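Local coordinates for bifunctional endomannanase/endoglucanase (PDB 3W0K), which probably hydrolyses internal beta-linked bonds of mannans and glucans as a family 5 glycoside hydrolase built on a beta/alpha barrel, at residues Gln199-Trp211 with Pro218-Trp232. Numbering follows the deposited sequence.
Sequences QPMALTHYQASWW and PEPYYPDLLWQGKVW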
ATOM      1  N   GLN A 199      -2.591  -9.495   8.475  1.00 11.21           N
ATOM      2  CA  GLN A 199      -2.911 -10.172   9.724  1.00 11.19           C
ATOM      3  C   GLN A 199      -3.340 -11.616   9.494  1.00 11.89           C
ATOM      4  O   GLN A 199      -4.111 -11.900   8.580  1.00 12.52           O
ATOM      5  CB  GLN A 199      -4.007  -9.421  10.482  1.00 11.85           C
ATOM      6  CG  GLN A 199      -3.614  -8.010  10.916  1.00 12.11           C
ATOM      7  CD  GLN A 199      -2.375  -7.964  11.809  1.00 13.75           C
ATOM      8  OE1 GLN A 199      -1.940  -8.978  12.360  1.00 13.48           O
ATOM      9  NE2 GLN A 199      -1.806  -6.775  11.954  1.00 14.15           N
ATOM     10  N   PRO A 200      -2.849 -12.544  10.331  1.00 13.52           N
ATOM     11  CA  PRO A 200      -1.933 -12.297  11.450  1.00 13.58           C
ATOM     12  C   PRO A 200      -0.480 -12.107  11.019  1.00 13.65           C
ATOM     13  O   PRO A 200       0.038 -12.867  10.200  1.00 12.93           O
ATOM     14  CB  PRO A 200      -2.099 -13.556  12.301  1.00 14.15           C
ATOM     15  CG  PRO A 200      -2.329 -14.616  11.268  1.00 14.34           C
ATOM     16  CD  PRO A 200      -3.305 -13.949  10.326  1.00 13.64           C
ATOM     17  N   MET A 201       0.176 -11.098  11.587  1.00 14.14           N
ATOM     18  CA  MET A 201       1.574 -10.811  11.266  1.00 14.33           C
ATOM     19  C   MET A 201       2.488 -11.998  11.559  1.00 15.27           C
ATOM     20  O   MET A 201       3.518 -12.168  10.910  1.00 15.09           O
ATOM     21  CB  MET A 201       2.058  -9.582  12.038  1.00 15.27           C
ATOM     22  CG  MET A 201       1.452  -8.263  11.588  1.00 16.23           C
ATOM     23  SD  MET A 201       2.063  -7.725   9.977  1.00 17.80           S
ATOM     24  CE  MET A 201       3.595  -6.931  10.447  1.00 17.67           C
ATOM     25  N   ALA A 202       2.100 -12.818  12.536  1.00 15.85           N
ATOM     26  CA  ALA A 202       2.872 -13.998  12.916  1.00 17.67           C
ATOM     27  C   ALA A 202       3.007 -14.972  11.749  1.00 16.94           C
ATOM     28  O   ALA A 202       3.929 -15.788  11.713  1.00 19.46           O
ATOM     29  CB  ALA A 202       2.217 -14.693  14.097  1.00 17.93           C
ATOM     30  N   LEU A 203       2.081 -14.878  10.801  1.00 15.84           N
ATOM     31  CA  LEU A 203       2.092 -15.740   9.628  1.00 15.57           C
ATOM     32  C   LEU A 203       2.692 -15.024   8.419  1.00 14.86           C
ATOM     33  O   LEU A 203       3.656 -15.502   7.824  1.00 14.81           O
ATOM     34  CB  LEU A 203       0.665 -16.216   9.315  1.00 15.22           C
ATOM     35  CG  LEU A 203       0.419 -17.218   8.179  1.00 16.61           C
ATOM     36  CD1 LEU A 203      -0.875 -17.960   8.445  1.00 14.90           C
ATOM     37  CD2 LEU A 203       0.363 -16.522   6.825  1.00 16.12           C
ATOM     38  N   THR A 204       2.153 -13.851   8.096  1.00 14.54           N
ATOM     39  CA  THR A 204       2.601 -13.085   6.934  1.00 13.93           C
ATOM     40  C   THR A 204       4.010 -12.515   7.007  1.00 14.18           C
ATOM     41  O   THR A 204       4.675 -12.381   5.986  1.00 14.10           O
ATOM     42  CB  THR A 204       1.646 -11.928   6.621  1.00 13.43           C
ATOM     43  OG1 THR A 204       1.735 -10.946   7.661  1.00 12.66           O
ATOM     44  CG2 THR A 204       0.211 -12.432   6.518  1.00 12.61           C
ATOM     45  N   HIS A 205       4.449 -12.143   8.205  1.00 15.00           N
ATOM     46  CA  HIS A 205       5.781 -11.576   8.378  1.00 16.53           C
ATOM     47  C   HIS A 205       6.710 -12.459   9.204  1.00 18.50           C
ATOM     48  O   HIS A 205       7.636 -11.970   9.854  1.00 19.03           O
ATOM     49  CB  HIS A 205       5.692 -10.167   8.975  1.00 16.11           C
ATOM     50  CG  HIS A 205       5.288  -9.116   7.986  1.00 16.56           C
ATOM     51  ND1 HIS A 205       4.059  -9.110   7.361  1.00 15.37           N
ATOM     52  CD2 HIS A 205       5.951  -8.030   7.520  1.00 17.41           C
ATOM     53  CE1 HIS A 205       3.983  -8.066   6.554  1.00 17.21           C
ATOM     54  NE2 HIS A 205       5.117  -7.394   6.633  1.00 16.81           N
ATOM     55  N   TYR A 206       6.462 -13.765   9.165  1.00 19.21           N
ATOM     56  CA  TYR A 206       7.286 -14.731   9.882  1.00 21.34           C
ATOM     57  C   TYR A 206       8.724 -14.628   9.376  1.00 22.29           C
ATOM     58  O   TYR A 206       8.980 -14.713   8.173  1.00 21.48           O
ATOM     59  CB  TYR A 206       6.744 -16.145   9.666  1.00 21.13           C
ATOM     60  CG  TYR A 206       7.616 -17.250  10.225  1.00 22.99           C
ATOM     61  CD1 TYR A 206       7.844 -17.364  11.598  1.00 23.78           C
ATOM     62  CD2 TYR A 206       8.190 -18.200   9.381  1.00 23.07           C
ATOM     63  CE1 TYR A 206       8.622 -18.404  12.115  1.00 24.33           C
ATOM     64  CE2 TYR A 206       8.966 -19.241   9.885  1.00 24.04           C
ATOM     65  CZ  TYR A 206       9.176 -19.336  11.252  1.00 25.01           C
ATOM     66  OH  TYR A 206       9.936 -20.371  11.749  1.00 27.48           O
ATOM     67  N   GLN A 207       9.646 -14.415  10.311  1.00 24.01           N
ATOM     68  CA  GLN A 207      11.072 -14.275  10.023  1.00 25.54           C
ATOM     69  C   GLN A 207      11.426 -13.049   9.182  1.00 26.49           C
ATOM     70  O   GLN A 207      12.444 -13.030   8.488  1.00 26.76           O
ATOM     71  CB  GLN A 207      11.642 -15.558   9.407  1.00 26.40           C
ATOM     72  CG  GLN A 207      11.647 -16.736  10.375  1.00 28.50           C
ATOM     73  CD  GLN A 207      12.309 -17.981   9.812  1.00 29.74           C
ATOM     74  OE1 GLN A 207      12.347 -18.191   8.600  1.00 30.62           O
ATOM     75  NE2 GLN A 207      12.825 -18.823  10.699  1.00 30.47           N
ATOM     76  N   ALA A 208      10.574 -12.031   9.249  1.00 26.87           N
ATOM     77  CA  ALA A 208      10.800 -10.782   8.530  1.00 29.45           C
ATOM     78  C   ALA A 208      11.628  -9.889   9.451  1.00 30.36           C
ATOM     79  O   ALA A 208      11.127  -9.387  10.460  1.00 30.57           O
ATOM     80  CB  ALA A 208       9.477 -10.117   8.189  1.00 29.51           C
ATOM     81  N   SER A 209      12.898  -9.706   9.097  1.00 31.60           N
ATOM     82  CA  SER A 209      13.841  -8.909   9.883  1.00 33.01           C
ATOM     83  C   SER A 209      13.413  -7.485  10.243  1.00 33.76           C
ATOM     84  O   SER A 209      13.750  -6.993  11.321  1.00 34.66           O
ATOM     85  CB  SER A 209      15.205  -8.872   9.187  1.00 33.72           C
ATOM     86  OG  SER A 209      15.115  -8.263   7.911  1.00 35.09           O
ATOM     87  N   TRP A 210      12.683  -6.823   9.348  1.00 33.57           N
ATOM     88  CA  TRP A 210      12.238  -5.453   9.598  1.00 33.31           C
ATOM     89  C   TRP A 210      11.084  -5.351  10.596  1.00 33.23           C
ATOM     90  O   TRP A 210      10.747  -4.256  11.051  1.00 33.44           O
ATOM     91  CB  TRP A 210      11.878  -4.752   8.282  1.00 33.45           C
ATOM     92  CG  TRP A 210      10.715  -5.355   7.555  1.00 33.37           C
ATOM     93  CD1 TRP A 210       9.428  -4.903   7.551  1.00 33.31           C
ATOM     94  CD2 TRP A 210      10.737  -6.512   6.710  1.00 32.45           C
ATOM     95  NE1 TRP A 210       8.645  -5.705   6.757  1.00 32.99           N
ATOM     96  CE2 TRP A 210       9.424  -6.700   6.227  1.00 33.36           C
ATOM     97  CE3 TRP A 210      11.740  -7.408   6.313  1.00 33.16           C
ATOM     98  CZ2 TRP A 210       9.085  -7.748   5.365  1.00 32.60           C
ATOM     99  CZ3 TRP A 210      11.402  -8.451   5.454  1.00 32.76           C
ATOM    100  CH2 TRP A 210      10.084  -8.610   4.991  1.00 32.62           C
ATOM    101  N   TRP A 211      10.475  -6.488  10.922  1.00 32.56           N
ATOM    102  CA  TRP A 211       9.370  -6.519  11.874  1.00 32.14           C
ATOM    103  C   TRP A 211       9.867  -7.035  13.224  1.00 33.40           C
ATOM    104  O   TRP A 211      10.185  -8.213  13.365  1.00 33.18           O
ATOM    105  CB  TRP A 211       8.231  -7.403  11.351  1.00 30.22           C
ATOM    106  CG  TRP A 211       7.075  -7.505  12.302  1.00 27.77           C
ATOM    107  CD1 TRP A 211       6.460  -6.478  12.959  1.00 27.78           C
ATOM    108  CD2 TRP A 211       6.427  -8.704  12.736  1.00 27.24           C
ATOM    109  NE1 TRP A 211       5.471  -6.965  13.781  1.00 27.99           N
ATOM    110  CE2 TRP A 211       5.430  -8.328  13.664  1.00 27.24           C
ATOM    111  CE3 TRP A 211       6.592 -10.062  12.434  1.00 26.40           C
ATOM    112  CZ2 TRP A 211       4.602  -9.263  14.294  1.00 28.28           C
ATOM    113  CZ3 TRP A 211       5.769 -10.992  13.061  1.00 27.75           C
ATOM    114  CH2 TRP A 211       4.787 -10.586  13.981  1.00 27.59           C
ATOM    115  N   PRO A 218       6.755 -19.172  16.671  1.00 30.09           N
ATOM    116  CA  PRO A 218       6.828 -20.576  16.256  1.00 29.67           C
ATOM    117  C   PRO A 218       6.543 -20.680  14.760  1.00 29.76           C
ATOM    118  O   PRO A 218       6.037 -19.731  14.159  1.00 30.36           O
ATOM    119  CB  PRO A 218       5.712 -21.220  17.072  1.00 29.91           C
ATOM    120  CG  PRO A 218       4.680 -20.138  17.121  1.00 29.69           C
ATOM    121  CD  PRO A 218       5.515 -18.910  17.427  1.00 29.57           C
ATOM    122  N   GLU A 219       6.881 -21.819  14.158  1.00 29.35           N
ATOM    123  CA  GLU A 219       6.633 -22.024  12.734  1.00 28.33           C
ATOM    124  C   GLU A 219       5.129 -21.878  12.507  1.00 26.33           C
ATOM    125  O   GLU A 219       4.327 -22.562  13.146  1.00 25.34           O
ATOM    126  CB  GLU A 219       7.113 -23.411  12.297  1.00 31.41           C
ATOM    127  CG  GLU A 219       7.085 -23.627  10.788  1.00 35.88           C
ATOM    128  CD  GLU A 219       7.690 -24.954  10.365  1.00 38.68           C
ATOM    129  OE1 GLU A 219       8.741 -25.344  10.921  1.00 40.18           O
ATOM    130  OE2 GLU A 219       7.118 -25.605   9.463  1.00 41.26           O
ATOM    131  N   PRO A 220       4.726 -20.957  11.615  1.00 23.96           N
ATOM    132  CA  PRO A 220       3.314 -20.718  11.319  1.00 22.99           C
ATOM    133  C   PRO A 220       2.530 -21.930  10.842  1.00 21.87           C
ATOM    134  O   PRO A 220       3.012 -22.737  10.045  1.00 22.78           O
ATOM    135  CB  PRO A 220       3.368 -19.649  10.224  1.00 22.80           C
ATOM    136  CG  PRO A 220       4.631 -18.938  10.500  1.00 23.41           C
ATOM    137  CD  PRO A 220       5.575 -20.069  10.807  1.00 24.52           C
ATOM    138  N   TYR A 221       1.318 -22.043  11.367  1.00 20.92           N
ATOM    139  CA  TYR A 221       0.376 -23.093  11.010  1.00 19.70           C
ATOM    140  C   TYR A 221      -0.950 -22.346  10.885  1.00 19.60           C
ATOM    141  O   TYR A 221      -1.126 -21.286  11.490  1.00 19.95           O
ATOM    142  CB  TYR A 221       0.314 -24.185  12.085  1.00 21.15           C
ATOM    143  CG  TYR A 221       0.053 -23.675  13.481  1.00 20.37           C
ATOM    144  CD1 TYR A 221      -1.244 -23.602  13.985  1.00 21.47           C
ATOM    145  CD2 TYR A 221       1.103 -23.246  14.292  1.00 22.30           C
ATOM    146  CE1 TYR A 221      -1.491 -23.111  15.262  1.00 20.85           C
ATOM    147  CE2 TYR A 221       0.867 -22.754  15.573  1.00 22.47           C
ATOM    148  CZ  TYR A 221      -0.433 -22.687  16.048  1.00 22.38           C
ATOM    149  OH  TYR A 221      -0.676 -22.180  17.301  1.00 24.25           O
ATOM    150  N   TYR A 222      -1.867 -22.872  10.085  1.00 17.98           N
ATOM    151  CA  TYR A 222      -3.144 -22.206   9.873  1.00 18.08           C
ATOM    152  C   TYR A 222      -4.160 -23.222   9.351  1.00 17.44           C
ATOM    153  O   TYR A 222      -3.802 -24.114   8.580  1.00 19.40           O
ATOM    154  CB  TYR A 222      -2.939 -21.066   8.858  1.00 17.06           C
ATOM    155  CG  TYR A 222      -4.078 -20.081   8.785  1.00 15.45           C
ATOM    156  CD1 TYR A 222      -4.216 -19.072   9.740  1.00 14.53           C
ATOM    157  CD2 TYR A 222      -5.042 -20.181   7.785  1.00 14.69           C
ATOM    158  CE1 TYR A 222      -5.293 -18.193   9.703  1.00 14.76           C
ATOM    159  CE2 TYR A 222      -6.118 -19.310   7.739  1.00 14.88           C
ATOM    160  CZ  TYR A 222      -6.241 -18.321   8.703  1.00 13.41           C
ATOM    161  OH  TYR A 222      -7.326 -17.480   8.671  1.00 15.56           O
ATOM    162  N   PRO A 223      -5.444 -23.087   9.733  1.00 17.67           N
ATOM    163  CA  PRO A 223      -6.049 -22.073  10.606  1.00 17.04           C
ATOM    164  C   PRO A 223      -5.809 -22.264  12.102  1.00 17.96           C
ATOM    165  O   PRO A 223      -5.109 -23.184  12.526  1.00 17.71           O
ATOM    166  CB  PRO A 223      -7.532 -22.199  10.275  1.00 18.15           C
ATOM    167  CG  PRO A 223      -7.677 -23.675  10.080  1.00 18.63           C
ATOM    168  CD  PRO A 223      -6.482 -23.999   9.213  1.00 17.84           C
ATOM    169  N   ASP A 224      -6.402 -21.363  12.884  1.00 17.81           N
ATOM    170  CA  ASP A 224      -6.319 -21.367  14.343  1.00 18.92           C
ATOM    171  C   ASP A 224      -4.919 -21.117  14.899  1.00 20.12           C
ATOM    172  O   ASP A 224      -4.500 -21.754  15.868  1.00 21.18           O
ATOM    173  CB  ASP A 224      -6.906 -22.666  14.910  1.00 19.55           C
ATOM    174  CG  ASP A 224      -8.372 -22.864  14.544  1.00 20.69           C
ATOM    175  OD1 ASP A 224      -9.021 -21.917  14.048  1.00 19.74           O
ATOM    176  OD2 ASP A 224      -8.882 -23.982  14.757  1.00 21.85           O
ATOM    177  N   LEU A 225      -4.214 -20.161  14.300  1.00 19.40           N
ATOM    178  CA  LEU A 225      -2.867 -19.810  14.737  1.00 19.03           C
ATOM    179  C   LEU A 225      -2.944 -19.005  16.028  1.00 20.29           C
ATOM    180  O   LEU A 225      -3.619 -17.978  16.086  1.00 19.55           O
ATOM    181  CB  LEU A 225      -2.149 -18.991  13.658  1.00 18.74           C
ATOM    182  CG  LEU A 225      -0.767 -18.419  13.998  1.00 17.69           C
ATOM    183  CD1 LEU A 225       0.208 -19.538  14.316  1.00 20.42           C
ATOM    184  CD2 LEU A 225      -0.249 -17.591  12.833  1.00 19.75           C
ATOM    185  N   LEU A 226      -2.274 -19.496  17.067  1.00 21.95           N
ATOM    186  CA  LEU A 226      -2.258 -18.811  18.351  1.00 24.53           C
ATOM    187  C   LEU A 226      -1.165 -17.747  18.308  1.00 23.88           C
ATOM    188  O   LEU A 226       0.006 -18.058  18.087  1.00 24.57           O
ATOM    189  CB  LEU A 226      -2.008 -19.811  19.489  1.00 25.62           C
ATOM    190  CG  LEU A 226      -2.213 -19.379  20.950  1.00 27.78           C
ATOM    191  CD1 LEU A 226      -1.029 -18.579  21.458  1.00 30.02           C
ATOM    192  CD2 LEU A 226      -3.513 -18.599  21.101  1.00 28.64           C
ATOM    193  N   TRP A 227      -1.565 -16.496  18.504  1.00 24.38           N
ATOM    194  CA  TRP A 227      -0.639 -15.370  18.484  1.00 25.57           C
ATOM    195  C   TRP A 227      -1.156 -14.276  19.411  1.00 26.42           C
ATOM    196  O   TRP A 227      -2.295 -13.828  19.278  1.00 26.93           O
ATOM    197  CB  TRP A 227      -0.501 -14.836  17.053  1.00 23.61           C
ATOM    198  CG  TRP A 227       0.390 -13.636  16.913  1.00 22.96           C
ATOM    199  CD1 TRP A 227       1.657 -13.487  17.405  1.00 22.09           C
ATOM    200  CD2 TRP A 227       0.081 -12.419  16.221  1.00 21.99           C
ATOM    201  NE1 TRP A 227       2.156 -12.252  17.060  1.00 22.06           N
ATOM    202  CE2 TRP A 227       1.209 -11.577  16.335  1.00 21.19           C
ATOM    203  CE3 TRP A 227      -1.039 -11.959  15.517  1.00 21.77           C
ATOM    204  CZ2 TRP A 227       1.248 -10.298  15.770  1.00 21.32           C
ATOM    205  CZ3 TRP A 227      -1.001 -10.687  14.957  1.00 21.75           C
ATOM    206  CH2 TRP A 227       0.136  -9.872  15.087  1.00 21.50           C
ATOM    207  N   GLN A 228      -0.311 -13.862  20.353  1.00 28.98           N
ATOM    208  CA  GLN A 228      -0.657 -12.825  21.325  1.00 30.56           C
ATOM    209  C   GLN A 228      -1.876 -13.218  22.161  1.00 30.83           C
ATOM    210  O   GLN A 228      -2.705 -12.373  22.508  1.00 31.19           O
ATOM    211  CB  GLN A 228      -0.910 -11.487  20.619  1.00 32.06           C
ATOM    212  CG  GLN A 228       0.305 -10.918  19.905  1.00 34.20           C
ATOM    213  CD  GLN A 228       0.004  -9.624  19.169  1.00 35.38           C
ATOM    214  OE1 GLN A 228      -1.079  -9.451  18.603  1.00 36.31           O
ATOM    215  NE2 GLN A 228       0.967  -8.711  19.163  1.00 36.33           N
ATOM    216  N   GLY A 229      -1.980 -14.510  22.468  1.00 30.73           N
ATOM    217  CA  GLY A 229      -3.092 -15.013  23.259  1.00 30.69           C
ATOM    218  C   GLY A 229      -4.422 -15.038  22.524  1.00 30.80           C
ATOM    219  O   GLY A 229      -5.477 -15.190  23.143  1.00 31.54           O
ATOM    220  N   LYS A 230      -4.374 -14.896  21.202  1.00 29.65           N
ATOM    221  CA  LYS A 230      -5.579 -14.901  20.381  1.00 28.50           C
ATOM    222  C   LYS A 230      -5.474 -15.927  19.257  1.00 26.48           C
ATOM    223  O   LYS A 230      -4.415 -16.094  18.653  1.00 25.93           O
ATOM    224  CB  LYS A 230      -5.825 -13.506  19.798  1.00 30.33           C
ATOM    225  CG  LYS A 230      -7.015 -13.419  18.851  1.00 32.73           C
ATOM    226  CD  LYS A 230      -7.213 -12.004  18.328  1.00 34.80           C
ATOM    227  CE  LYS A 230      -7.744 -11.074  19.406  1.00 36.71           C
ATOM    228  NZ  LYS A 230      -9.102 -11.487  19.868  1.00 38.71           N
ATOM    229  N   VAL A 231      -6.578 -16.622  18.997  1.00 24.41           N
ATOM    230  CA  VAL A 231      -6.638 -17.634  17.944  1.00 23.09           C
ATOM    231  C   VAL A 231      -7.053 -16.988  16.624  1.00 20.87           C
ATOM    232  O   VAL A 231      -8.098 -16.341  16.545  1.00 22.35           O
ATOM    233  CB  VAL A 231      -7.644 -18.753  18.308  1.00 22.94           C
ATOM    234  CG1 VAL A 231      -7.735 -19.774  17.184  1.00 24.00           C
ATOM    235  CG2 VAL A 231      -7.228 -19.426  19.604  1.00 23.77           C
ATOM    236  N   TRP A 232      -6.230 -17.160  15.593  1.00 19.58           N
ATOM    237  CA  TRP A 232      -6.518 -16.583  14.286  1.00 17.63           C
ATOM    238  C   TRP A 232      -7.074 -17.559  13.256  1.00 16.80           C
ATOM    239  O   TRP A 232      -6.470 -18.587  12.955  1.00 16.83           O
ATOM    240  CB  TRP A 232      -5.281 -15.880  13.717  1.00 17.19           C
ATOM    241  CG  TRP A 232      -5.005 -14.559  14.366  1.00 16.87           C
ATOM    242  CD1 TRP A 232      -4.323 -14.343  15.527  1.00 18.11           C
ATOM    243  CD2 TRP A 232      -5.423 -13.270  13.899  1.00 17.03           C
ATOM    244  NE1 TRP A 232      -4.291 -12.999  15.816  1.00 18.12           N
ATOM    245  CE2 TRP A 232      -4.959 -12.317  14.834  1.00 17.02           C
ATOM    246  CE3 TRP A 232      -6.147 -12.827  12.783  1.00 17.55           C
ATOM    247  CZ2 TRP A 232      -5.196 -10.945  14.688  1.00 16.16           C
ATOM    248  CZ3 TRP A 232      -6.384 -11.464  12.638  1.00 16.07           C
ATOM    249  CH2 TRP A 232      -5.908 -10.540  13.588  1.00 18.26           C
TER
HETATM  250  O   HOH W   1       3.933 -17.893  14.087  1.00 28.11           O
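CB of A202 sits over the five-membered ring of W227, 3.5 Å from its centroid and 12° off the normal, while Q228 packs over the opposite face. CB of P200 lies over the five-membered ring of W232, 3.7 Å from the centroid, and also touches W227 CE3. At the far end the roles are exchanged, the ring now coming from 199-211: P220 CD stands 3.3 Å above the centre of the Y206 ring, which chi1 of 173° swings away from its own backbone N to meet P220, and Q207 CG backs the other face.

Leucines fill in between, L225 CD2 meeting P200, A202 and L203, and L203 CD1 resting 3.8 Å from Y222 CD1. No direct hydrogen bond crosses; one water donates to both A202 O and P218 O. The Q199 amide lies nearly coplanar with the W227 ring, OE1 at its edge, and OE1 also accepts from M201 N at 3.1 Å.

P200, preceded by a cis peptide, occupies the N-cap position of helix 201-204, just beyond barrel strand 192-197, its O accepting from L203 N and T204 N. The 225-227/230-232 hairpin leads into helix 234-249, whose L237 touches W232 and Y222, while helix 267-284 supplies W273 against P200 and D276 to Y222 OH.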